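Local structure of serine repeat antigen 5 (Plasmodium falciparum, 6X42) at residues Ile179-Ile193 with Phe268-Asp280. The protein belongs to the papain family of cysteine proteases and, as a pseudo-zymogen of the malaria parasite, probably lacks the activity of a conventional member. Residues are numbered along the deposited sequence; the frame is centred on the assembly and turned at random. Where two conformers were deposited one is given.
Sequences IKTEVMNKGSVIAYI and FNFIHSVVIFNVD
Ile190 and Val275 pair antiparallel, joining strand 189-193 to strand 273-277. Their backbones bond in both directions: Ile190 N gives to Val275 O at 3.0 Å, and Val275 N to Ile190 O at 2.8 Å. Further along, Tyr192 N binds Ser273 O, and His272 N reaches Tyr192 O where segment 268-280 bends. Ala191 and Val274 form the non-hydrogen-bonded pair between, with Val274 CA only 3.1 Å from Ile190 O in a CA-H...O contact.

On the Ile190 side of the sheet, Ile190 CG1 stands anti to its carbonyl carbon (chi1 -56°) and the extended chain carries CD1 over one face of the Phe277 ring, a CH-pi contact 3.9 Å from the centroid, offset toward the rim. Helices 53-68 and 99-109 pack against this layer, and His61 joins strand 273-277 to the loop before strand 189-193, its NE2 bonded to Phe277 N and its ND1 to Ser188 OG. Ser273 OG lies 3.5 Å from Tyr192 CB and is hydrogen-bonded to His272 ND1 in the plane of the imidazole.

The other side takes helix 172-186. Ile179 CD1 meets Val274 CG1 at 3.7 Å, and Val189 spreads its two methyls, CG2 to Val274 and CG1 to Ile276 CG2. Beyond it, Ile276 CD1 lies against the carboxylate of Glu182, 3.5 Å from CD, the side chains crossing at about a right angle. That carboxylate is held by Lys186 NZ, 2.7 Å from Glu182 OE1 on its syn lone pair; a water links the same ammonium to Asn278 OD1.

Strand 219-230 bonds to the far edge of strand 189-193, making it an inner strand. Helix, turn at Gly187 and paired strands belong to the beta-rich domain of the papain fold.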
ATOM      1  N   ILE A 179       1.713  12.950  -0.817  1.00 15.25           N
ATOM      2  CA  ILE A 179       0.869  11.766  -0.744  1.00 15.16           C
ATOM      3  C   ILE A 179      -0.415  11.971  -1.542  1.00 14.64           C
ATOM      4  O   ILE A 179      -0.831  11.094  -2.311  1.00 15.85           O
ATOM      5  CB  ILE A 179       0.594  11.393   0.723  1.00 15.21           C
ATOM      6  CG1 ILE A 179       1.903  10.979   1.412  1.00 15.41           C
ATOM      7  CG2 ILE A 179      -0.479  10.318   0.804  1.00 15.44           C
ATOM      8  CD1 ILE A 179       1.823  10.962   2.900  1.00 16.56           C
ATOM      9  N   LYS A 180      -1.065  13.136  -1.388  1.00 15.48           N
ATOM     10  CA  LYS A 180      -2.301  13.369  -2.124  1.00 15.55           C
ATOM     11  C   LYS A 180      -2.072  13.253  -3.630  1.00 15.93           C
ATOM     12  O   LYS A 180      -2.864  12.627  -4.347  1.00 16.50           O
ATOM     13  CB  LYS A 180      -2.887  14.742  -1.793  1.00 16.90           C
ATOM     14  CG  LYS A 180      -3.494  14.878  -0.408  1.00 16.98           C
ATOM     15  CD  LYS A 180      -4.136  16.246  -0.248  1.00 19.02           C
ATOM     16  CE  LYS A 180      -4.991  16.351   1.002  1.00 20.71           C
ATOM     17  NZ  LYS A 180      -5.723  17.667   1.038  1.00 23.77           N
ATOM     18  N   THR A 181      -0.990  13.863  -4.130  1.00 16.18           N
ATOM     19  CA  THR A 181      -0.686  13.792  -5.557  1.00 17.66           C
ATOM     20  C   THR A 181      -0.519  12.353  -6.039  1.00 16.18           C
ATOM     21  O   THR A 181      -1.032  11.979  -7.102  1.00 16.72           O
ATOM     22  CB  THR A 181       0.578  14.596  -5.851  1.00 21.21           C
ATOM     23  OG1 THR A 181       0.344  15.967  -5.500  1.00 24.38           O
ATOM     24  CG2 THR A 181       0.923  14.529  -7.335  1.00 23.37           C
ATOM     25  N   GLU A 182       0.185  11.526  -5.260  1.00 15.99           N
ATOM     26  CA  GLU A 182       0.409  10.136  -5.653  1.00 15.75           C
ATOM     27  C   GLU A 182      -0.869   9.311  -5.567  1.00 15.65           C
ATOM     28  O   GLU A 182      -1.113   8.447  -6.415  1.00 16.73           O
ATOM     29  CB  GLU A 182       1.529   9.530  -4.821  1.00 16.29           C
ATOM     30  CG  GLU A 182       2.862  10.242  -4.979  1.00 19.14           C
ATOM     31  CD  GLU A 182       3.424  10.165  -6.375  1.00 22.91           C
ATOM     32  OE1 GLU A 182       3.061   9.236  -7.127  1.00 23.59           O
ATOM     33  OE2 GLU A 182       4.244  11.036  -6.715  1.00 27.82           O
ATOM     34  N   VAL A 183      -1.699   9.554  -4.551  1.00 14.48           N
ATOM     35  CA  VAL A 183      -2.990   8.870  -4.478  1.00 15.11           C
ATOM     36  C   VAL A 183      -3.838   9.219  -5.695  1.00 15.25           C
ATOM     37  O   VAL A 183      -4.451   8.343  -6.315  1.00 16.14           O
ATOM     38  CB  VAL A 183      -3.695   9.197  -3.148  1.00 14.99           C
ATOM     39  CG1 VAL A 183      -5.136   8.678  -3.142  1.00 16.30           C
ATOM     40  CG2 VAL A 183      -2.922   8.618  -1.971  1.00 15.79           C
ATOM     41  N   MET A 184      -3.855  10.495  -6.077  1.00 16.56           N
ATOM     42  CA  MET A 184      -4.611  10.899  -7.260  0.66 18.58           C
ATOM     43  C   MET A 184      -4.079  10.230  -8.521  1.00 17.70           C
ATOM     44  O   MET A 184      -4.853   9.739  -9.347  1.00 20.33           O
ATOM     45  CB  MET A 184      -4.541  12.417  -7.418  0.66 20.90           C
ATOM     46  CG  MET A 184      -5.349  13.136  -6.361  0.66 23.19           C
ATOM     47  SD  MET A 184      -5.350  14.920  -6.515  0.66 27.20           S
ATOM     48  CE  MET A 184      -5.895  15.107  -8.215  0.66 27.10           C
ATOM     49  N   ASN A 185      -2.755  10.196  -8.687  1.00 17.75           N
ATOM     50  CA  ASN A 185      -2.172   9.759  -9.948  1.00 19.24           C
ATOM     51  C   ASN A 185      -1.988   8.250 -10.047  1.00 18.47           C
ATOM     52  O   ASN A 185      -2.183   7.683 -11.135  1.00 21.24           O
ATOM     53  CB  ASN A 185      -0.823  10.444 -10.155  1.00 22.43           C
ATOM     54  CG  ASN A 185      -0.951  11.929 -10.455  1.00 27.05           C
ATOM     55  OD1 ASN A 185      -2.032  12.443 -10.764  1.00 30.93           O
ATOM     56  ND2 ASN A 185       0.154  12.632 -10.324  1.00 29.23           N
ATOM     57  N   LYS A 186      -1.595   7.592  -8.952  1.00 17.33           N
ATOM     58  CA  LYS A 186      -1.334   6.158  -8.962  1.00 17.59           C
ATOM     59  C   LYS A 186      -2.418   5.326  -8.294  1.00 16.67           C
ATOM     60  O   LYS A 186      -2.377   4.091  -8.394  1.00 17.49           O
ATOM     61  CB  LYS A 186       0.006   5.869  -8.282  1.00 17.05           C
ATOM     62  CG  LYS A 186       1.228   6.335  -9.084  1.00 18.94           C
ATOM     63  CD  LYS A 186       2.524   6.275  -8.265  1.00 19.98           C
ATOM     64  CE  LYS A 186       3.719   6.535  -9.124  1.00 21.73           C
ATOM     65  NZ  LYS A 186       3.909   7.977  -9.349  1.00 23.61           N
ATOM     66  N   GLY A 187      -3.371   5.959  -7.604  1.00 15.63           N
ATOM     67  CA  GLY A 187      -4.453   5.272  -6.935  1.00 16.42           C
ATOM     68  C   GLY A 187      -4.183   4.945  -5.486  1.00 14.42           C
ATOM     69  O   GLY A 187      -5.127   4.591  -4.756  1.00 15.76           O
ATOM     70  N   SER A 188      -2.939   5.060  -5.041  1.00 14.03           N
ATOM     71  CA  SER A 188      -2.562   4.679  -3.687  1.00 13.35           C
ATOM     72  C   SER A 188      -1.097   5.050  -3.487  1.00 13.24           C
ATOM     73  O   SER A 188      -0.361   5.290  -4.452  1.00 13.56           O
ATOM     74  CB  SER A 188      -2.701   3.172  -3.461  1.00 13.30           C
ATOM     75  OG  SER A 188      -1.817   2.435  -4.316  1.00 14.10           O
ATOM     76  N   VAL A 189      -0.672   5.016  -2.222  1.00 12.63           N
ATOM     77  CA  VAL A 189       0.729   4.827  -1.876  1.00 12.69           C
ATOM     78  C   VAL A 189       0.813   3.664  -0.896  1.00 11.38           C
ATOM     79  O   VAL A 189      -0.178   3.272  -0.275  1.00 12.59           O
ATOM     80  CB  VAL A 189       1.396   6.084  -1.277  1.00 13.36           C
ATOM     81  CG1 VAL A 189       1.322   7.250  -2.236  1.00 14.98           C
ATOM     82  CG2 VAL A 189       0.790   6.433   0.091  1.00 13.97           C
ATOM     83  N   ILE A 190       2.015   3.107  -0.759  1.00 12.01           N
ATOM     84  CA  ILE A 190       2.340   2.206   0.334  1.00 11.53           C
ATOM     85  C   ILE A 190       2.675   3.070   1.539  1.00 11.92           C
ATOM     86  O   ILE A 190       3.381   4.075   1.393  1.00 12.37           O
ATOM     87  CB  ILE A 190       3.533   1.317  -0.058  1.00 11.59           C
ATOM     88  CG1 ILE A 190       3.268   0.540  -1.348  1.00 13.26           C
ATOM     89  CG2 ILE A 190       3.887   0.394   1.112  1.00 13.29           C
ATOM     90  CD1 ILE A 190       4.557   0.018  -1.994  1.00 14.18           C
ATOM     91  N   ALA A 191       2.171   2.711   2.715  1.00 11.34           N
ATOM     92  CA  ALA A 191       2.511   3.440   3.933  1.00 11.29           C
ATOM     93  C   ALA A 191       2.939   2.463   5.008  1.00 11.59           C
ATOM     94  O   ALA A 191       2.392   1.355   5.098  1.00 12.81           O
ATOM     95  CB  ALA A 191       1.339   4.291   4.452  1.00 12.61           C
ATOM     96  N   TYR A 192       3.870   2.867   5.855  1.00 11.64           N
ATOM     97  CA  TYR A 192       4.340   2.033   6.980  1.00 11.70           C
ATOM     98  C   TYR A 192       3.806   2.605   8.278  1.00 11.10           C
ATOM     99  O   TYR A 192       3.847   3.785   8.428  1.00 12.19           O
ATOM    100  CB  TYR A 192       5.862   1.887   7.031  1.00 11.94           C
ATOM    101  CG  TYR A 192       6.283   0.557   6.470  1.00 12.59           C
ATOM    102  CD1 TYR A 192       6.673   0.432   5.151  1.00 15.12           C
ATOM    103  CD2 TYR A 192       6.181  -0.597   7.227  1.00 13.00           C
ATOM    104  CE1 TYR A 192       7.008  -0.798   4.616  1.00 15.92           C
ATOM    105  CE2 TYR A 192       6.508  -1.836   6.706  1.00 13.95           C
ATOM    106  CZ  TYR A 192       6.930  -1.936   5.396  1.00 14.97           C
ATOM    107  OH  TYR A 192       7.255  -3.149   4.868  1.00 17.18           O
ATOM    108  N   ILE A 193       3.276   1.748   9.129  1.00 11.12           N
ATOM    109  CA  ILE A 193       2.810   2.060  10.469  1.00 11.35           C
ATOM    110  C   ILE A 193       3.368   1.015  11.430  1.00 11.01           C
ATOM    111  O   ILE A 193       3.904  -0.015  11.032  1.00 11.58           O
ATOM    112  CB  ILE A 193       1.266   2.105  10.556  1.00 12.31           C
ATOM    113  CG1 ILE A 193       0.634   0.731  10.271  1.00 12.36           C
ATOM    114  CG2 ILE A 193       0.722   3.142   9.579  1.00 13.49           C
ATOM    115  CD1 ILE A 193      -0.862   0.686  10.603  1.00 14.50           C
ATOM    116  N   PHE A 268       6.011  11.779  16.951  1.00 22.37           N
ATOM    117  CA  PHE A 268       5.997  11.013  15.717  1.00 19.23           C
ATOM    118  C   PHE A 268       4.595  10.963  15.138  1.00 18.04           C
ATOM    119  O   PHE A 268       3.623  10.776  15.868  1.00 17.90           O
ATOM    120  CB  PHE A 268       6.422   9.579  16.016  1.00 19.70           C
ATOM    121  CG  PHE A 268       7.746   9.477  16.701  1.00 21.09           C
ATOM    122  CD1 PHE A 268       7.854   9.010  18.008  1.00 22.62           C
ATOM    123  CD2 PHE A 268       8.894   9.847  16.034  1.00 22.06           C
ATOM    124  CE1 PHE A 268       9.087   8.910  18.632  1.00 23.91           C
ATOM    125  CE2 PHE A 268      10.131   9.749  16.649  1.00 23.90           C
ATOM    126  CZ  PHE A 268      10.219   9.290  17.956  1.00 23.97           C
ATOM    127  N   ASN A 269       4.513  11.096  13.818  1.00 15.97           N
ATOM    128  CA  ASN A 269       3.249  10.952  13.117  1.00 15.32           C
ATOM    129  C   ASN A 269       2.857   9.480  13.035  1.00 14.64           C
ATOM    130  O   ASN A 269       3.707   8.595  12.952  1.00 15.60           O
ATOM    131  CB  ASN A 269       3.349  11.516  11.703  1.00 15.12           C
ATOM    132  CG  ASN A 269       1.991  11.774  11.075  1.00 14.43           C
ATOM    133  OD1 ASN A 269       1.412  10.906  10.388  1.00 14.92           O
ATOM    134  ND2 ASN A 269       1.464  12.951  11.305  1.00 15.53           N
ATOM    135  N   PHE A 270       1.541   9.227  13.023  1.00 14.13           N
ATOM    136  CA  PHE A 270       1.033   7.868  12.844  1.00 13.32           C
ATOM    137  C   PHE A 270       1.549   7.208  11.556  1.00 12.92           C
ATOM    138  O   PHE A 270       1.842   5.999  11.540  1.00 12.73           O
ATOM    139  CB  PHE A 270      -0.510   7.892  12.871  1.00 13.95           C
ATOM    140  CG  PHE A 270      -1.127   6.573  12.549  1.00 12.98           C
ATOM    141  CD1 PHE A 270      -1.230   5.590  13.506  1.00 15.02           C
ATOM    142  CD2 PHE A 270      -1.593   6.311  11.281  1.00 12.66           C
ATOM    143  CE1 PHE A 270      -1.787   4.356  13.183  1.00 14.56           C
ATOM    144  CE2 PHE A 270      -2.143   5.090  10.957  1.00 12.90           C
ATOM    145  CZ  PHE A 270      -2.245   4.103  11.906  1.00 12.92           C
ATOM    146  N   ILE A 271       1.693   7.972  10.480  1.00 12.57           N
ATOM    147  CA  ILE A 271       2.281   7.465   9.248  1.00 12.07           C
ATOM    148  C   ILE A 271       3.791   7.641   9.372  1.00 12.18           C
ATOM    149  O   ILE A 271       4.300   8.754   9.372  1.00 13.39           O
ATOM    150  CB  ILE A 271       1.748   8.207   8.013  1.00 13.01           C
ATOM    151  CG1 ILE A 271       0.217   8.090   7.900  1.00 13.08           C
ATOM    152  CG2 ILE A 271       2.464   7.715   6.779  1.00 13.03           C
ATOM    153  CD1 ILE A 271      -0.320   6.685   7.752  1.00 14.11           C
ATOM    154  N   HIS A 272       4.524   6.537   9.459  1.00 12.24           N
ATOM    155  CA  HIS A 272       5.975   6.602   9.565  1.00 12.41           C
ATOM    156  C   HIS A 272       6.613   7.042   8.257  1.00 12.44           C
ATOM    157  O   HIS A 272       7.537   7.872   8.239  1.00 13.02           O
ATOM    158  CB  HIS A 272       6.498   5.224   9.990  1.00 12.79           C
ATOM    159  CG  HIS A 272       7.983   5.164  10.075  1.00 13.22           C
ATOM    160  ND1 HIS A 272       8.777   4.903   8.978  1.00 14.03           N
ATOM    161  CD2 HIS A 272       8.820   5.389  11.114  1.00 14.02           C
ATOM    162  CE1 HIS A 272      10.046   4.977   9.344  1.00 14.46           C
ATOM    163  NE2 HIS A 272      10.098   5.257  10.637  1.00 15.04           N
ATOM    164  N   SER A 273       6.160   6.467   7.156  1.00 12.26           N
ATOM    165  CA  SER A 273       6.793   6.648   5.869  1.00 12.82           C
ATOM    166  C   SER A 273       5.832   6.178   4.797  1.00 12.03           C
ATOM    167  O   SER A 273       4.892   5.420   5.059  1.00 12.43           O
ATOM    168  CB  SER A 273       8.124   5.896   5.807  1.00 13.37           C
ATOM    169  OG  SER A 273       8.003   4.557   6.230  1.00 13.73           O
ATOM    170  N   VAL A 274       6.098   6.633   3.576  1.00 12.52           N
ATOM    171  CA  VAL A 274       5.382   6.169   2.400  1.00 12.96           C
ATOM    172  C   VAL A 274       6.377   5.773   1.324  1.00 13.07           C
ATOM    173  O   VAL A 274       7.482   6.320   1.245  1.00 14.00           O
ATOM    174  CB  VAL A 274       4.378   7.217   1.875  1.00 12.76           C
ATOM    175  CG1 VAL A 274       3.268   7.512   2.891  1.00 13.37           C
ATOM    176  CG2 VAL A 274       5.040   8.503   1.479  1.00 14.97           C
ATOM    177  N   VAL A 275       5.943   4.863   0.457  1.00 13.02           N
ATOM    178  CA  VAL A 275       6.720   4.382  -0.677  1.00 13.33           C
ATOM    179  C   VAL A 275       5.843   4.404  -1.919  1.00 13.39           C
ATOM    180  O   VAL A 275       4.671   4.002  -1.880  1.00 13.29           O
ATOM    181  CB  VAL A 275       7.287   2.966  -0.435  1.00 13.22           C
ATOM    182  CG1 VAL A 275       8.093   2.477  -1.623  1.00 14.58           C
ATOM    183  CG2 VAL A 275       8.126   2.931   0.812  1.00 15.64           C
ATOM    184  N   ILE A 276       6.422   4.858  -3.026  1.00 13.75           N
ATOM    185  CA  ILE A 276       5.802   4.787  -4.344  1.00 15.26           C
ATOM    186  C   ILE A 276       6.721   4.014  -5.283  1.00 14.29           C
ATOM    187  O   ILE A 276       7.948   4.038  -5.142  1.00 16.05           O
ATOM    188  CB  ILE A 276       5.437   6.155  -4.948  1.00 21.80           C
ATOM    189  CG1 ILE A 276       6.662   6.998  -5.200  1.00 25.43           C
ATOM    190  CG2 ILE A 276       4.493   6.898  -4.021  1.00 23.51           C
ATOM    191  CD1 ILE A 276       6.371   8.238  -6.023  1.00 27.56           C
ATOM    192  N   PHE A 277       6.105   3.268  -6.200  1.00 14.59           N
ATOM    193  CA  PHE A 277       6.830   2.535  -7.223  1.00 14.50           C
ATOM    194  C   PHE A 277       6.862   3.345  -8.509  1.00 16.01           C
ATOM    195  O   PHE A 277       5.842   3.919  -8.917  1.00 17.42           O
ATOM    196  CB  PHE A 277       6.176   1.191  -7.474  1.00 15.29           C
ATOM    197  CG  PHE A 277       6.330   0.184  -6.347  1.00 14.13           C
ATOM    198  CD1 PHE A 277       7.311   0.300  -5.369  1.00 15.36           C
ATOM    199  CD2 PHE A 277       5.489  -0.924  -6.297  1.00 15.23           C
ATOM    200  CE1 PHE A 277       7.428  -0.662  -4.372  1.00 15.58           C
ATOM    201  CE2 PHE A 277       5.620  -1.890  -5.297  1.00 14.93           C
ATOM    202  CZ  PHE A 277       6.590  -1.760  -4.354  1.00 15.74           C
ATOM    203  N   ASN A 278       8.023   3.368  -9.151  1.00 17.18           N
ATOM    204  CA  ASN A 278       8.225   4.097 -10.401  1.00 18.26           C
ATOM    205  C   ASN A 278       8.268   3.075 -11.531  1.00 19.44           C
ATOM    206  O   ASN A 278       9.277   2.395 -11.726  1.00 21.60           O
ATOM    207  CB  ASN A 278       9.508   4.896 -10.293  1.00 19.30           C
ATOM    208  CG  ASN A 278       9.503   5.840  -9.108  1.00 20.17           C
ATOM    209  OD1 ASN A 278       8.527   6.547  -8.875  1.00 21.39           O
ATOM    210  ND2 ASN A 278      10.580   5.838  -8.342  1.00 20.95           N
ATOM    211  N   VAL A 279       7.156   2.944 -12.254  1.00 21.67           N
ATOM    212  CA  VAL A 279       7.030   1.923 -13.286  1.00 25.59           C
ATOM    213  C   VAL A 279       6.530   2.524 -14.591  1.00 28.05           C
ATOM    214  O   VAL A 279       5.833   3.540 -14.613  1.00 29.42           O
ATOM    215  CB  VAL A 279       6.104   0.778 -12.837  1.00 29.27           C
ATOM    216  CG1 VAL A 279       6.604   0.171 -11.527  1.00 28.89           C
ATOM    217  CG2 VAL A 279       4.689   1.294 -12.695  1.00 31.73           C
ATOM    218  N   ASP A 280       6.914   1.890 -15.692  1.00 29.86           N
ATOM    219  CA  ASP A 280       6.356   2.181 -17.005  1.00 32.88           C
ATOM    220  C   ASP A 280       5.386   1.061 -17.338  1.00 35.73           C
ATOM    221  O   ASP A 280       5.732  -0.122 -17.229  1.00 36.29           O
ATOM    222  CB  ASP A 280       7.445   2.274 -18.079  1.00 34.69           C
ATOM    223  CG  ASP A 280       6.873   2.454 -19.492  1.00 36.30           C
TER
HETATM  224  O   HOH W   1       6.650   7.892 -10.203  1.00 34.11           O